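Local structure of replicase polyprotein 1a (Avian infectious bronchitis virus, 3LD1) at residues 309-318 / 328-337; 217-225 / 235-243. The protein is part of the coronavirus replicase polyprotein and corresponds to a fragment of non-structural protein 2, whose precise role is not established. The protein carries 3 engineered substitutions. One frame throughout, in Å; residues are numbered along the deposited sequence.

Contact 1 (309-318 / 328-337); sequences AEIPVESEGW and YVFKSGDRFY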
ATOM      1  N   ALA A 309      18.205  -9.391 -26.546  1.00 64.02           N
ATOM      2  CA  ALA A 309      17.521 -10.385 -27.401  1.00 65.53           C
ATOM      3  C   ALA A 309      16.036 -10.539 -27.170  1.00 66.53           C
ATOM      4  O   ALA A 309      15.245 -10.794 -28.125  1.00 67.30           O
ATOM      5  CB  ALA A 309      18.198 -11.780 -27.342  1.00 65.52           C
ATOM      6  N   GLU A 310      15.622 -10.416 -25.923  1.00 67.03           N
ATOM      7  CA  GLU A 310      14.190 -10.555 -25.705  1.00 66.97           C
ATOM      8  C   GLU A 310      13.820 -11.952 -26.111  1.00 65.98           C
ATOM      9  O   GLU A 310      13.063 -12.127 -27.075  1.00 66.58           O
ATOM     10  CB  GLU A 310      13.393  -9.592 -26.621  1.00 66.97           C
ATOM     11  CG  GLU A 310      12.059  -9.281 -26.070  1.00 68.81           C
ATOM     12  CD  GLU A 310      12.210  -8.813 -24.641  1.00 73.08           C
ATOM     13  OE1 GLU A 310      12.445  -9.683 -23.751  1.00 76.50           O
ATOM     14  OE2 GLU A 310      12.149  -7.576 -24.411  1.00 72.80           O
ATOM     15  N   ILE A 311      14.377 -12.944 -25.419  1.00 64.07           N
ATOM     16  CA  ILE A 311      13.992 -14.327 -25.667  1.00 61.97           C
ATOM     17  C   ILE A 311      14.099 -15.090 -24.365  1.00 60.65           C
ATOM     18  O   ILE A 311      14.819 -14.664 -23.438  1.00 60.48           O
ATOM     19  CB  ILE A 311      14.839 -15.054 -26.800  1.00 61.85           C
ATOM     20  CG1 ILE A 311      16.298 -15.196 -26.424  1.00 60.84           C
ATOM     21  CG2 ILE A 311      14.710 -14.391 -28.164  1.00 61.92           C
ATOM     22  CD1 ILE A 311      16.544 -16.525 -25.929  1.00 62.27           C
ATOM     23  N   PRO A 312      13.377 -16.212 -24.294  1.00 59.07           N
ATOM     24  CA  PRO A 312      13.442 -17.155 -23.202  1.00 58.30           C
ATOM     25  C   PRO A 312      14.867 -17.517 -22.764  1.00 57.44           C
ATOM     26  O   PRO A 312      15.751 -17.847 -23.587  1.00 56.96           O
ATOM     27  CB  PRO A 312      12.715 -18.378 -23.768  1.00 58.31           C
ATOM     28  CG  PRO A 312      11.637 -17.775 -24.639  1.00 58.41           C
ATOM     29  CD  PRO A 312      12.358 -16.605 -25.292  1.00 59.57           C
ATOM     30  N   VAL A 313      15.074 -17.412 -21.460  1.00 55.09           N
ATOM     31  CA  VAL A 313      16.221 -17.981 -20.883  1.00 53.25           C
ATOM     32  C   VAL A 313      16.134 -19.529 -20.906  1.00 53.65           C
ATOM     33  O   VAL A 313      15.189 -20.089 -20.394  1.00 55.01           O
ATOM     34  CB  VAL A 313      16.391 -17.462 -19.461  1.00 53.00           C
ATOM     35  CG1 VAL A 313      17.525 -18.230 -18.750  1.00 49.10           C
ATOM     36  CG2 VAL A 313      16.659 -15.940 -19.496  1.00 50.49           C
ATOM     37  N   GLU A 314      17.127 -20.208 -21.477  1.00 51.87           N
ATOM     38  CA  GLU A 314      17.163 -21.638 -21.463  1.00 50.86           C
ATOM     39  C   GLU A 314      17.528 -22.089 -20.062  1.00 50.50           C
ATOM     40  O   GLU A 314      18.375 -21.464 -19.396  1.00 50.20           O
ATOM     41  CB  GLU A 314      18.173 -22.144 -22.503  1.00 50.74           C
ATOM     42  CG  GLU A 314      17.737 -21.895 -23.962  1.00 53.43           C
ATOM     43  CD  GLU A 314      16.273 -22.436 -24.248  1.00 59.99           C
ATOM     44  OE1 GLU A 314      16.045 -23.667 -24.095  1.00 60.54           O
ATOM     45  OE2 GLU A 314      15.345 -21.634 -24.572  1.00 58.45           O
ATOM     46  N   SER A 315      16.905 -23.187 -19.635  1.00 49.36           N
ATOM     47  CA  SER A 315      17.048 -23.711 -18.270  1.00 48.60           C
ATOM     48  C   SER A 315      18.346 -24.513 -17.995  1.00 48.37           C
ATOM     49  O   SER A 315      18.625 -24.860 -16.817  1.00 48.36           O
ATOM     50  CB  SER A 315      15.822 -24.538 -17.893  1.00 48.77           C
ATOM     51  OG  SER A 315      15.839 -25.772 -18.587  1.00 48.44           O
ATOM     52  N   GLU A 316      19.146 -24.778 -19.048  1.00 46.48           N
ATOM     53  CA  GLU A 316      20.481 -25.361 -18.855  1.00 46.29           C
ATOM     54  C   GLU A 316      21.458 -24.601 -19.670  1.00 44.16           C
ATOM     55  O   GLU A 316      21.176 -24.274 -20.839  1.00 43.28           O
ATOM     56  CB  GLU A 316      20.564 -26.818 -19.335  1.00 48.39           C
ATOM     57  CG  GLU A 316      19.657 -27.792 -18.578  1.00 52.87           C
ATOM     58  CD  GLU A 316      20.149 -29.207 -18.668  1.00 60.28           C
ATOM     59  OE1 GLU A 316      21.310 -29.466 -19.080  1.00 64.49           O
ATOM     60  OE2 GLU A 316      19.367 -30.080 -18.288  1.00 63.26           O
ATOM     61  N   GLY A 317      22.605 -24.320 -19.068  1.00 41.82           N
ATOM     62  CA  GLY A 317      23.659 -23.584 -19.764  1.00 39.25           C
ATOM     63  C   GLY A 317      24.990 -23.705 -19.033  1.00 38.90           C
ATOM     64  O   GLY A 317      25.331 -24.769 -18.405  1.00 38.02           O
ATOM     65  N   TRP A 318      25.746 -22.607 -19.081  1.00 38.53           N
ATOM     66  CA  TRP A 318      27.074 -22.484 -18.423  1.00 39.14           C
ATOM     67  C   TRP A 318      27.192 -21.093 -17.721  1.00 39.10           C
ATOM     68  O   TRP A 318      26.357 -20.193 -17.912  1.00 39.23           O
ATOM     69  CB  TRP A 318      28.194 -22.645 -19.476  1.00 38.98           C
ATOM     70  CG  TRP A 318      28.008 -23.856 -20.337  1.00 41.61           C
ATOM     71  CD1 TRP A 318      28.616 -25.107 -20.169  1.00 41.81           C
ATOM     72  CD2 TRP A 318      27.129 -23.998 -21.489  1.00 41.53           C
ATOM     73  NE1 TRP A 318      28.155 -25.977 -21.142  1.00 43.90           N
ATOM     74  CE2 TRP A 318      27.253 -25.333 -21.954  1.00 43.47           C
ATOM     75  CE3 TRP A 318      26.269 -23.135 -22.163  1.00 41.85           C
ATOM     76  CZ2 TRP A 318      26.543 -25.818 -23.070  1.00 45.14           C
ATOM     77  CZ3 TRP A 318      25.531 -23.635 -23.276  1.00 45.19           C
ATOM     78  CH2 TRP A 318      25.687 -24.970 -23.716  1.00 41.70           C
ATOM     79  N   TYR A 328      25.515 -15.983 -16.692  1.00 39.79           N
ATOM     80  CA  TYR A 328      24.957 -17.209 -17.195  1.00 38.92           C
ATOM     81  C   TYR A 328      24.932 -17.032 -18.677  1.00 40.37           C
ATOM     82  O   TYR A 328      24.610 -15.945 -19.206  1.00 40.07           O
ATOM     83  CB  TYR A 328      23.527 -17.314 -16.768  1.00 37.86           C
ATOM     84  CG  TYR A 328      22.802 -18.552 -17.257  1.00 39.26           C
ATOM     85  CD1 TYR A 328      23.091 -19.815 -16.705  1.00 33.84           C
ATOM     86  CD2 TYR A 328      21.798 -18.461 -18.266  1.00 36.21           C
ATOM     87  CE1 TYR A 328      22.422 -20.940 -17.152  1.00 40.89           C
ATOM     88  CE2 TYR A 328      21.119 -19.583 -18.709  1.00 34.67           C
ATOM     89  CZ  TYR A 328      21.428 -20.826 -18.152  1.00 39.18           C
ATOM     90  OH  TYR A 328      20.750 -21.965 -18.545  1.00 38.22           O
ATOM     91  N   VAL A 329      25.193 -18.139 -19.354  1.00 41.82           N
ATOM     92  CA  VAL A 329      25.406 -18.129 -20.761  1.00 43.68           C
ATOM     93  C   VAL A 329      24.665 -19.397 -21.263  1.00 45.82           C
ATOM     94  O   VAL A 329      24.751 -20.482 -20.666  1.00 45.60           O
ATOM     95  CB  VAL A 329      26.954 -18.033 -20.944  1.00 43.91           C
ATOM     96  CG1 VAL A 329      27.665 -19.362 -21.154  1.00 41.77           C
ATOM     97  CG2 VAL A 329      27.314 -17.051 -21.876  1.00 45.03           C
ATOM     98  N   PHE A 330      23.888 -19.248 -22.329  1.00 47.48           N
ATOM     99  CA  PHE A 330      23.188 -20.359 -22.900  1.00 48.52           C
ATOM    100  C   PHE A 330      23.181 -20.294 -24.421  1.00 51.02           C
ATOM    101  O   PHE A 330      23.341 -19.237 -24.975  1.00 52.33           O
ATOM    102  CB  PHE A 330      21.763 -20.427 -22.350  1.00 47.95           C
ATOM    103  CG  PHE A 330      20.884 -19.254 -22.684  1.00 43.50           C
ATOM    104  CD1 PHE A 330      20.891 -18.124 -21.895  1.00 44.61           C
ATOM    105  CD2 PHE A 330      19.968 -19.334 -23.727  1.00 43.71           C
ATOM    106  CE1 PHE A 330      20.012 -17.060 -22.149  1.00 44.32           C
ATOM    107  CE2 PHE A 330      19.062 -18.283 -24.014  1.00 41.74           C
ATOM    108  CZ  PHE A 330      19.101 -17.143 -23.231  1.00 45.03           C
ATOM    109  N   LYS A 331      22.969 -21.451 -25.064  1.00 53.86           N
ATOM    110  CA  LYS A 331      22.872 -21.647 -26.520  1.00 54.29           C
ATOM    111  C   LYS A 331      21.395 -21.847 -26.970  1.00 55.57           C
ATOM    112  O   LYS A 331      20.612 -22.523 -26.324  1.00 54.88           O
ATOM    113  CB  LYS A 331      23.706 -22.881 -26.889  1.00 54.85           C
ATOM    114  CG  LYS A 331      24.255 -22.938 -28.325  1.00 54.20           C
ATOM    115  CD  LYS A 331      24.886 -24.313 -28.699  1.00 54.11           C
ATOM    116  CE  LYS A 331      25.310 -24.320 -30.234  1.00 56.05           C
ATOM    117  NZ  LYS A 331      25.722 -25.651 -30.778  1.00 54.48           N
ATOM    118  N   SER A 332      21.020 -21.237 -28.083  1.00 57.81           N
ATOM    119  CA  SER A 332      19.639 -21.212 -28.540  1.00 60.08           C
ATOM    120  C   SER A 332      19.620 -21.359 -30.064  1.00 61.43           C
ATOM    121  O   SER A 332      19.795 -20.360 -30.798  1.00 61.58           O
ATOM    122  CB  SER A 332      18.990 -19.898 -28.135  1.00 59.89           C
ATOM    123  OG  SER A 332      17.634 -20.115 -27.871  1.00 60.16           O
ATOM    124  N   GLY A 333      19.447 -22.607 -30.526  1.00 62.05           N
ATOM    125  CA  GLY A 333      19.764 -22.928 -31.889  1.00 62.99           C
ATOM    126  C   GLY A 333      21.273 -22.821 -32.075  1.00 65.14           C
ATOM    127  O   GLY A 333      22.085 -23.447 -31.318  1.00 64.67           O
ATOM    128  N   ASP A 334      21.692 -22.024 -33.073  1.00 66.23           N
ATOM    129  CA  ASP A 334      23.148 -21.986 -33.365  1.00 66.64           C
ATOM    130  C   ASP A 334      23.796 -20.862 -32.606  1.00 65.27           C
ATOM    131  O   ASP A 334      25.033 -20.770 -32.619  1.00 66.49           O
ATOM    132  CB  ASP A 334      23.499 -21.854 -34.860  1.00 67.56           C
ATOM    133  CG  ASP A 334      22.387 -22.384 -35.808  1.00 73.17           C
ATOM    134  OD1 ASP A 334      22.060 -21.616 -36.762  1.00 79.35           O
ATOM    135  OD2 ASP A 334      21.843 -23.524 -35.616  1.00 74.91           O
ATOM    136  N   ARG A 335      22.962 -20.045 -31.944  1.00 62.60           N
ATOM    137  CA  ARG A 335      23.346 -18.783 -31.306  1.00 60.44           C
ATOM    138  C   ARG A 335      23.544 -18.869 -29.787  1.00 58.34           C
ATOM    139  O   ARG A 335      22.930 -19.680 -29.106  1.00 56.92           O
ATOM    140  CB  ARG A 335      22.243 -17.759 -31.519  1.00 60.45           C
ATOM    141  CG  ARG A 335      21.714 -17.715 -32.912  1.00 61.90           C
ATOM    142  CD  ARG A 335      22.493 -16.740 -33.677  1.00 61.39           C
ATOM    143  NE  ARG A 335      22.406 -15.499 -32.936  1.00 63.24           N
ATOM    144  CZ  ARG A 335      21.385 -14.650 -32.974  1.00 61.96           C
ATOM    145  NH1 ARG A 335      20.334 -14.872 -33.769  1.00 64.63           N
ATOM    146  NH2 ARG A 335      21.430 -13.562 -32.223  1.00 60.73           N
ATOM    147  N   PHE A 336      24.341 -17.942 -29.259  1.00 56.05           N
ATOM    148  CA  PHE A 336      24.582 -17.872 -27.840  1.00 52.46           C
ATOM    149  C   PHE A 336      24.053 -16.644 -27.195  1.00 51.09           C
ATOM    150  O   PHE A 336      23.953 -15.575 -27.796  1.00 50.18           O
ATOM    151  CB  PHE A 336      26.050 -17.939 -27.557  1.00 52.33           C
ATOM    152  CG  PHE A 336      26.630 -19.301 -27.693  1.00 53.01           C
ATOM    153  CD1 PHE A 336      27.264 -19.690 -28.888  1.00 54.81           C
ATOM    154  CD2 PHE A 336      26.546 -20.209 -26.645  1.00 55.50           C
ATOM    155  CE1 PHE A 336      27.831 -20.991 -29.041  1.00 56.89           C
ATOM    156  CE2 PHE A 336      27.092 -21.547 -26.773  1.00 60.29           C
ATOM    157  CZ  PHE A 336      27.748 -21.937 -27.973  1.00 56.40           C
ATOM    158  N   TYR A 337      23.763 -16.801 -25.915  1.00 49.55           N
ATOM    159  CA  TYR A 337      23.335 -15.676 -25.130  1.00 49.12           C
ATOM    160  C   TYR A 337      23.883 -15.603 -23.694  1.00 47.99           C
ATOM    161  O   TYR A 337      24.348 -16.595 -23.126  1.00 46.80           O
ATOM    162  CB  TYR A 337      21.844 -15.640 -25.122  1.00 48.85           C
ATOM    163  CG  TYR A 337      21.271 -15.671 -26.478  1.00 48.87           C
ATOM    164  CD1 TYR A 337      20.980 -16.896 -27.095  1.00 50.61           C
ATOM    165  CD2 TYR A 337      20.954 -14.482 -27.157  1.00 47.31           C
ATOM    166  CE1 TYR A 337      20.380 -16.945 -28.344  1.00 48.28           C
ATOM    167  CE2 TYR A 337      20.364 -14.527 -28.398  1.00 48.16           C
ATOM    168  CZ  TYR A 337      20.074 -15.770 -28.972  1.00 49.10           C
ATOM    169  OH  TYR A 337      19.495 -15.859 -30.214  1.00 54.24           O
TER
HETATM  170  O   HOH W   1      22.325 -24.229 -23.626  1.00 46.14           O
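W318 and V329 form an antiparallel hydrogen-bonded pair in the beta hairpin of strands 316-322 and 325-332, part of the C-terminal mixed sheet; the loop 309-315 that leads into the first of these strands packs on side chains of the second. W318 N donates to V329 O at 2.8 Å in a nearly straight bond (174°), and V329 N returns one to W318 O. Beyond this pair, on the side of E316 and K331, water 1 bridges the strands, donating to E316 O and accepting from K331 N; the E316 carboxylate instead turns to R296 in a salt bridge.

Aromatic packing forms a second group of contacts. The ring of F330 reaches the loop because its CG sits between the backbone N and the carbonyl carbon (chi1 63°). There it is sandwiched, with the backbone around E314 N over one face and Y337 CB over the opposite one, while I311 CD1 meets its edge in the ring plane, 3.6 Å from CE2. The aliphatic part of E314 crosses this ring at about a right angle, CG lying 3.4 Å from F330 CD2. At the start of the loop, A309 CB rests 3.7 Å from CE2 of Y337. W318 lays its CB against V329 CG1 and turns an indole edge, at CZ3, to the backbone N of K331; R299 adds a cation-pi contact to the indole.

The last kind of contact is a side chain gripping the loop backbone. With CG anti to the backbone N, Y328 extends its phenol past V313, whose CG1 lies 3.8 Å from Y328 CE2 and which also packs on strands 291-298 and 345-355. At the end of that phenol, Y328 OH donates to E314 O at 2.6 Å, approaching from above the carbonyl plane, 41° out of it.

Contact 2 (217-225 / 235-243); sequences MERTLVVRE and NGAVAKFFE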
ATOM      1  N   MET A 217      10.387  -3.293 -10.989  1.00 45.47           N
ATOM      2  CA  MET A 217       9.863  -3.216 -12.287  1.00 49.29           C
ATOM      3  C   MET A 217      10.479  -2.053 -13.083  1.00 49.90           C
ATOM      4  O   MET A 217      10.524  -0.874 -12.626  1.00 49.56           O
ATOM      5  CB  MET A 217       8.381  -2.967 -12.189  1.00 49.56           C
ATOM      6  CG  MET A 217       7.597  -4.009 -11.384  1.00 52.89           C
ATOM      7  SD  MET A 217       5.783  -3.668 -11.187  1.00 56.52           S
ATOM      8  CE  MET A 217       5.017  -4.232 -12.736  1.00 54.13           C
ATOM      9  N   GLU A 218      10.915  -2.381 -14.295  1.00 50.81           N
ATOM     10  CA  GLU A 218      11.472  -1.402 -15.200  1.00 51.63           C
ATOM     11  C   GLU A 218      12.609  -0.633 -14.523  1.00 51.89           C
ATOM     12  O   GLU A 218      12.745   0.606 -14.676  1.00 51.90           O
ATOM     13  CB  GLU A 218      10.360  -0.507 -15.759  1.00 52.08           C
ATOM     14  CG  GLU A 218       9.433  -1.253 -16.747  1.00 54.23           C
ATOM     15  CD  GLU A 218      10.238  -2.000 -17.824  1.00 64.01           C
ATOM     16  OE1 GLU A 218      11.082  -1.326 -18.467  1.00 67.35           O
ATOM     17  OE2 GLU A 218      10.087  -3.257 -17.997  1.00 67.31           O
ATOM     18  N   ARG A 219      13.413  -1.399 -13.774  1.00 50.42           N
ATOM     19  CA  ARG A 219      14.565  -0.898 -13.023  1.00 49.77           C
ATOM     20  C   ARG A 219      14.227   0.131 -11.972  1.00 49.70           C
ATOM     21  O   ARG A 219      15.087   0.955 -11.628  1.00 50.76           O
ATOM     22  CB  ARG A 219      15.632  -0.302 -13.913  1.00 48.74           C
ATOM     23  CG  ARG A 219      16.072  -1.177 -15.057  1.00 51.49           C
ATOM     24  CD  ARG A 219      16.723  -0.344 -16.200  1.00 52.72           C
ATOM     25  NE  ARG A 219      17.039  -1.260 -17.282  1.00 52.05           N
ATOM     26  CZ  ARG A 219      16.303  -1.485 -18.389  1.00 54.81           C
ATOM     27  NH1 ARG A 219      15.156  -0.794 -18.659  1.00 47.17           N
ATOM     28  NH2 ARG A 219      16.743  -2.432 -19.259  1.00 49.75           N
ATOM     29  N   THR A 220      13.015   0.094 -11.431  1.00 48.41           N
ATOM     30  CA  THR A 220      12.711   0.844 -10.219  1.00 46.90           C
ATOM     31  C   THR A 220      12.207  -0.120  -9.206  1.00 45.95           C
ATOM     32  O   THR A 220      11.587  -1.149  -9.568  1.00 44.68           O
ATOM     33  CB  THR A 220      11.512   1.841 -10.367  1.00 47.58           C
ATOM     34  OG1 THR A 220      11.272   2.184 -11.728  1.00 49.59           O
ATOM     35  CG2 THR A 220      11.759   3.032  -9.611  1.00 44.79           C
ATOM     36  N   LEU A 221      12.435   0.246  -7.937  1.00 44.42           N
ATOM     37  CA  LEU A 221      11.682  -0.290  -6.836  1.00 43.67           C
ATOM     38  C   LEU A 221      10.250   0.244  -7.012  1.00 43.90           C
ATOM     39  O   LEU A 221      10.064   1.337  -7.503  1.00 43.23           O
ATOM     40  CB  LEU A 221      12.281   0.235  -5.547  1.00 43.28           C
ATOM     41  CG  LEU A 221      13.611  -0.401  -5.081  1.00 42.19           C
ATOM     42  CD1 LEU A 221      14.316   0.376  -3.961  1.00 34.29           C
ATOM     43  CD2 LEU A 221      13.364  -1.802  -4.591  1.00 41.96           C
ATOM     44  N   VAL A 222       9.243  -0.571  -6.725  1.00 44.82           N
ATOM     45  CA  VAL A 222       7.872  -0.106  -6.642  1.00 44.60           C
ATOM     46  C   VAL A 222       7.183  -0.810  -5.474  1.00 45.05           C
ATOM     47  O   VAL A 222       7.493  -1.912  -5.171  1.00 44.85           O
ATOM     48  CB  VAL A 222       7.069  -0.222  -7.973  1.00 45.36           C
ATOM     49  CG1 VAL A 222       7.993  -0.338  -9.197  1.00 44.10           C
ATOM     50  CG2 VAL A 222       5.974  -1.325  -7.919  1.00 43.20           C
ATOM     51  N   VAL A 223       6.343  -0.094  -4.745  1.00 46.20           N
ATOM     52  CA  VAL A 223       5.566  -0.697  -3.685  1.00 47.12           C
ATOM     53  C   VAL A 223       4.276  -1.078  -4.365  1.00 47.07           C
ATOM     54  O   VAL A 223       3.508  -0.195  -4.794  1.00 45.67           O
ATOM     55  CB  VAL A 223       5.304   0.330  -2.582  1.00 47.68           C
ATOM     56  CG1 VAL A 223       4.142  -0.091  -1.713  1.00 49.94           C
ATOM     57  CG2 VAL A 223       6.503   0.467  -1.723  1.00 47.03           C
ATOM     58  N   ARG A 224       4.083  -2.382  -4.557  1.00 47.67           N
ATOM     59  CA  ARG A 224       2.864  -2.874  -5.205  1.00 48.28           C
ATOM     60  C   ARG A 224       1.640  -2.151  -4.651  1.00 47.66           C
ATOM     61  O   ARG A 224       0.888  -1.560  -5.408  1.00 46.99           O
ATOM     62  CB  ARG A 224       2.730  -4.382  -4.981  1.00 50.06           C
ATOM     63  CG  ARG A 224       3.752  -5.226  -5.835  1.00 54.92           C
ATOM     64  CD  ARG A 224       3.001  -6.031  -6.917  1.00 62.87           C
ATOM     65  NE  ARG A 224       2.883  -7.412  -6.467  1.00 67.19           N
ATOM     66  CZ  ARG A 224       3.658  -8.401  -6.911  1.00 67.72           C
ATOM     67  NH1 ARG A 224       4.582  -8.147  -7.871  1.00 67.41           N
ATOM     68  NH2 ARG A 224       3.505  -9.628  -6.406  1.00 63.82           N
ATOM     69  N   GLU A 225       1.473  -2.142  -3.327  1.00 47.41           N
ATOM     70  CA  GLU A 225       0.207  -1.698  -2.736  1.00 48.15           C
ATOM     71  C   GLU A 225      -0.229  -0.235  -2.987  1.00 47.03           C
ATOM     72  O   GLU A 225      -1.411   0.054  -2.973  1.00 46.49           O
ATOM     73  CB  GLU A 225       0.136  -2.042  -1.256  1.00 49.27           C
ATOM     74  CG  GLU A 225       0.187  -3.550  -1.009  1.00 51.20           C
ATOM     75  CD  GLU A 225       1.596  -4.114  -1.068  1.00 50.76           C
ATOM     76  OE1 GLU A 225       2.597  -3.372  -1.105  1.00 45.17           O
ATOM     77  OE2 GLU A 225       1.682  -5.339  -1.034  1.00 54.24           O
ATOM     78  N   ASN A 235       5.541   5.748  -5.522  1.00 47.17           N
ATOM     79  CA  ASN A 235       6.131   4.979  -6.586  1.00 46.15           C
ATOM     80  C   ASN A 235       6.697   5.874  -7.720  1.00 47.69           C
ATOM     81  O   ASN A 235       7.758   5.559  -8.326  1.00 49.26           O
ATOM     82  CB  ASN A 235       5.100   4.030  -7.148  1.00 45.07           C
ATOM     83  CG  ASN A 235       4.854   2.820  -6.277  1.00 45.99           C
ATOM     84  OD1 ASN A 235       3.800   2.152  -6.391  1.00 48.42           O
ATOM     85  ND2 ASN A 235       5.849   2.440  -5.489  1.00 44.91           N
ATOM     86  N   GLY A 236       6.051   7.001  -8.005  1.00 47.64           N
ATOM     87  CA  GLY A 236       6.489   7.838  -9.138  1.00 47.70           C
ATOM     88  C   GLY A 236       7.794   8.592  -8.886  1.00 47.89           C
ATOM     89  O   GLY A 236       8.618   8.830  -9.799  1.00 48.11           O
ATOM     90  N   ALA A 237       7.982   8.986  -7.651  1.00 47.58           N
ATOM     91  CA  ALA A 237       9.070   9.891  -7.365  1.00 49.45           C
ATOM     92  C   ALA A 237      10.247   8.993  -7.202  1.00 50.09           C
ATOM     93  O   ALA A 237      11.340   9.368  -7.562  1.00 51.51           O
ATOM     94  CB  ALA A 237       8.844  10.655  -6.099  1.00 48.03           C
ATOM     95  N   VAL A 238      10.016   7.806  -6.652  1.00 50.27           N
ATOM     96  CA  VAL A 238      11.055   6.801  -6.598  1.00 50.38           C
ATOM     97  C   VAL A 238      11.491   6.409  -8.040  1.00 50.94           C
ATOM     98  O   VAL A 238      12.657   6.252  -8.312  1.00 51.28           O
ATOM     99  CB  VAL A 238      10.608   5.560  -5.791  1.00 50.48           C
ATOM    100  CG1 VAL A 238      11.565   4.358  -6.040  1.00 50.39           C
ATOM    101  CG2 VAL A 238      10.557   5.835  -4.321  1.00 47.94           C
ATOM    102  N   ALA A 239      10.555   6.292  -8.964  1.00 50.90           N
ATOM    103  CA  ALA A 239      10.910   5.923 -10.291  1.00 51.47           C
ATOM    104  C   ALA A 239      11.834   6.986 -10.856  1.00 53.17           C
ATOM    105  O   ALA A 239      12.790   6.669 -11.550  1.00 52.97           O
ATOM    106  CB  ALA A 239       9.677   5.796 -11.124  1.00 50.16           C
ATOM    107  N   LYS A 240      11.531   8.246 -10.534  1.00 54.94           N
ATOM    108  CA  LYS A 240      12.164   9.386 -11.136  1.00 55.89           C
ATOM    109  C   LYS A 240      13.643   9.383 -10.694  1.00 55.44           C
ATOM    110  O   LYS A 240      14.512   9.551 -11.535  1.00 56.05           O
ATOM    111  CB  LYS A 240      11.445  10.643 -10.670  1.00 56.42           C
ATOM    112  CG  LYS A 240      11.328  11.741 -11.698  1.00 58.06           C
ATOM    113  CD  LYS A 240      10.839  13.117 -11.051  1.00 57.78           C
ATOM    114  CE  LYS A 240      10.690  14.278 -12.150  1.00 59.68           C
ATOM    115  NZ  LYS A 240      12.019  14.890 -12.574  1.00 54.45           N
ATOM    116  N   PHE A 241      13.918   9.155  -9.406  1.00 53.66           N
ATOM    117  CA  PHE A 241      15.266   8.990  -8.879  1.00 53.82           C
ATOM    118  C   PHE A 241      15.990   7.804  -9.518  1.00 54.81           C
ATOM    119  O   PHE A 241      17.214   7.780  -9.592  1.00 55.29           O
ATOM    120  CB  PHE A 241      15.148   8.722  -7.393  1.00 53.45           C
ATOM    121  CG  PHE A 241      16.459   8.440  -6.658  1.00 53.50           C
ATOM    122  CD1 PHE A 241      17.104   7.198  -6.750  1.00 56.79           C
ATOM    123  CD2 PHE A 241      16.972   9.364  -5.736  1.00 53.02           C
ATOM    124  CE1 PHE A 241      18.344   6.919  -5.976  1.00 54.02           C
ATOM    125  CE2 PHE A 241      18.156   9.103  -4.969  1.00 52.39           C
ATOM    126  CZ  PHE A 241      18.856   7.879  -5.105  1.00 51.73           C
ATOM    127  N   PHE A 242      15.251   6.783  -9.932  1.00 54.89           N
ATOM    128  CA  PHE A 242      15.908   5.640 -10.534  1.00 55.87           C
ATOM    129  C   PHE A 242      16.216   5.934 -11.955  1.00 57.57           C
ATOM    130  O   PHE A 242      17.316   5.662 -12.421  1.00 59.13           O
ATOM    131  CB  PHE A 242      15.077   4.377 -10.408  1.00 54.25           C
ATOM    132  CG  PHE A 242      15.334   3.666  -9.139  1.00 50.84           C
ATOM    133  CD1 PHE A 242      16.274   2.651  -9.078  1.00 48.40           C
ATOM    134  CD2 PHE A 242      14.679   4.045  -7.980  1.00 44.12           C
ATOM    135  CE1 PHE A 242      16.536   2.008  -7.841  1.00 51.52           C
ATOM    136  CE2 PHE A 242      14.896   3.406  -6.762  1.00 46.09           C
ATOM    137  CZ  PHE A 242      15.825   2.398  -6.662  1.00 50.03           C
ATOM    138  N   GLU A 243      15.233   6.516 -12.615  1.00 59.30           N
ATOM    139  CA  GLU A 243      15.380   7.105 -13.908  1.00 61.36           C
ATOM    140  C   GLU A 243      16.748   7.794 -14.040  1.00 61.82           C
ATOM    141  O   GLU A 243      17.541   7.439 -14.893  1.00 63.15           O
ATOM    142  CB  GLU A 243      14.266   8.122 -14.102  1.00 61.78           C
ATOM    143  CG  GLU A 243      14.200   8.662 -15.490  1.00 66.66           C
ATOM    144  CD  GLU A 243      13.892   7.566 -16.523  1.00 72.46           C
ATOM    145  OE1 GLU A 243      14.151   6.363 -16.233  1.00 71.83           O
ATOM    146  OE2 GLU A 243      13.384   7.922 -17.628  1.00 74.99           O
TER
HETATM  147  O   HOH W   2       8.657   3.025  -8.679  1.00 47.93           O
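N235 opens the helical side of this contact by laying its amide beside the backbone of V222 and V223, where its CG lies 3.6 Å from V223 N. The main chain of N235 is linked to the strand as well: water 2 donates to both N235 O and L221 O, joining a helix carbonyl to a strand carbonyl that could not bond to each other directly.

One turn on, V238 points toward the strand. Its CG1, anti to the backbone N (chi1 165°), lies 3.7 Å from L221 O, with T220 on the same side. A239 follows and lies beside the same threonine, so that T220 neighbours two successive helix residues; the exact position of the T220 methyl is doubtful.

F242 closes the series a turn after V238. T220 CA lies over one face of its ring in a CH-pi contact, 4.3 Å from the centroid and 22° off the normal, and L221 N sits over the same face. At the far end of the ring L221 CD1 approaches F242 CZ to 3.7 Å, while R219 O comes obliquely to 3.3 Å from F242 CD1, on the side nearer F242 CB. F260 adds an edge-to-face ring contact to F242.

Strand 220-223 and helix 235-243 run almost antiparallel, 173° apart, with axes 7.5 Å apart: a two-stranded hairpin, 214-217 with 220-223 through a type I' turn, packed on the helix that follows it.

Overall arrangement
The two contacts are consecutive along the chain, contact 2 closing before contact 1 opens; their centres lie 29 Å apart and their nearest atoms about 8 Å, without touching. The centre of contact 2 lies about 14 Å, and that of contact 1 about 37 Å, from the centre of the chain. Between them in sequence comes the antiparallel sheet of strands 253-255 to 281-285. R262 connects them, pairing by backbone with R219 of contact 2 and forming a long, weak ion pair with E310 of contact 1. In both an aromatic ring, F330 or F242, meets backbone, but the water joins two hairpin strands in contact 1 and strand to helix in contact 2.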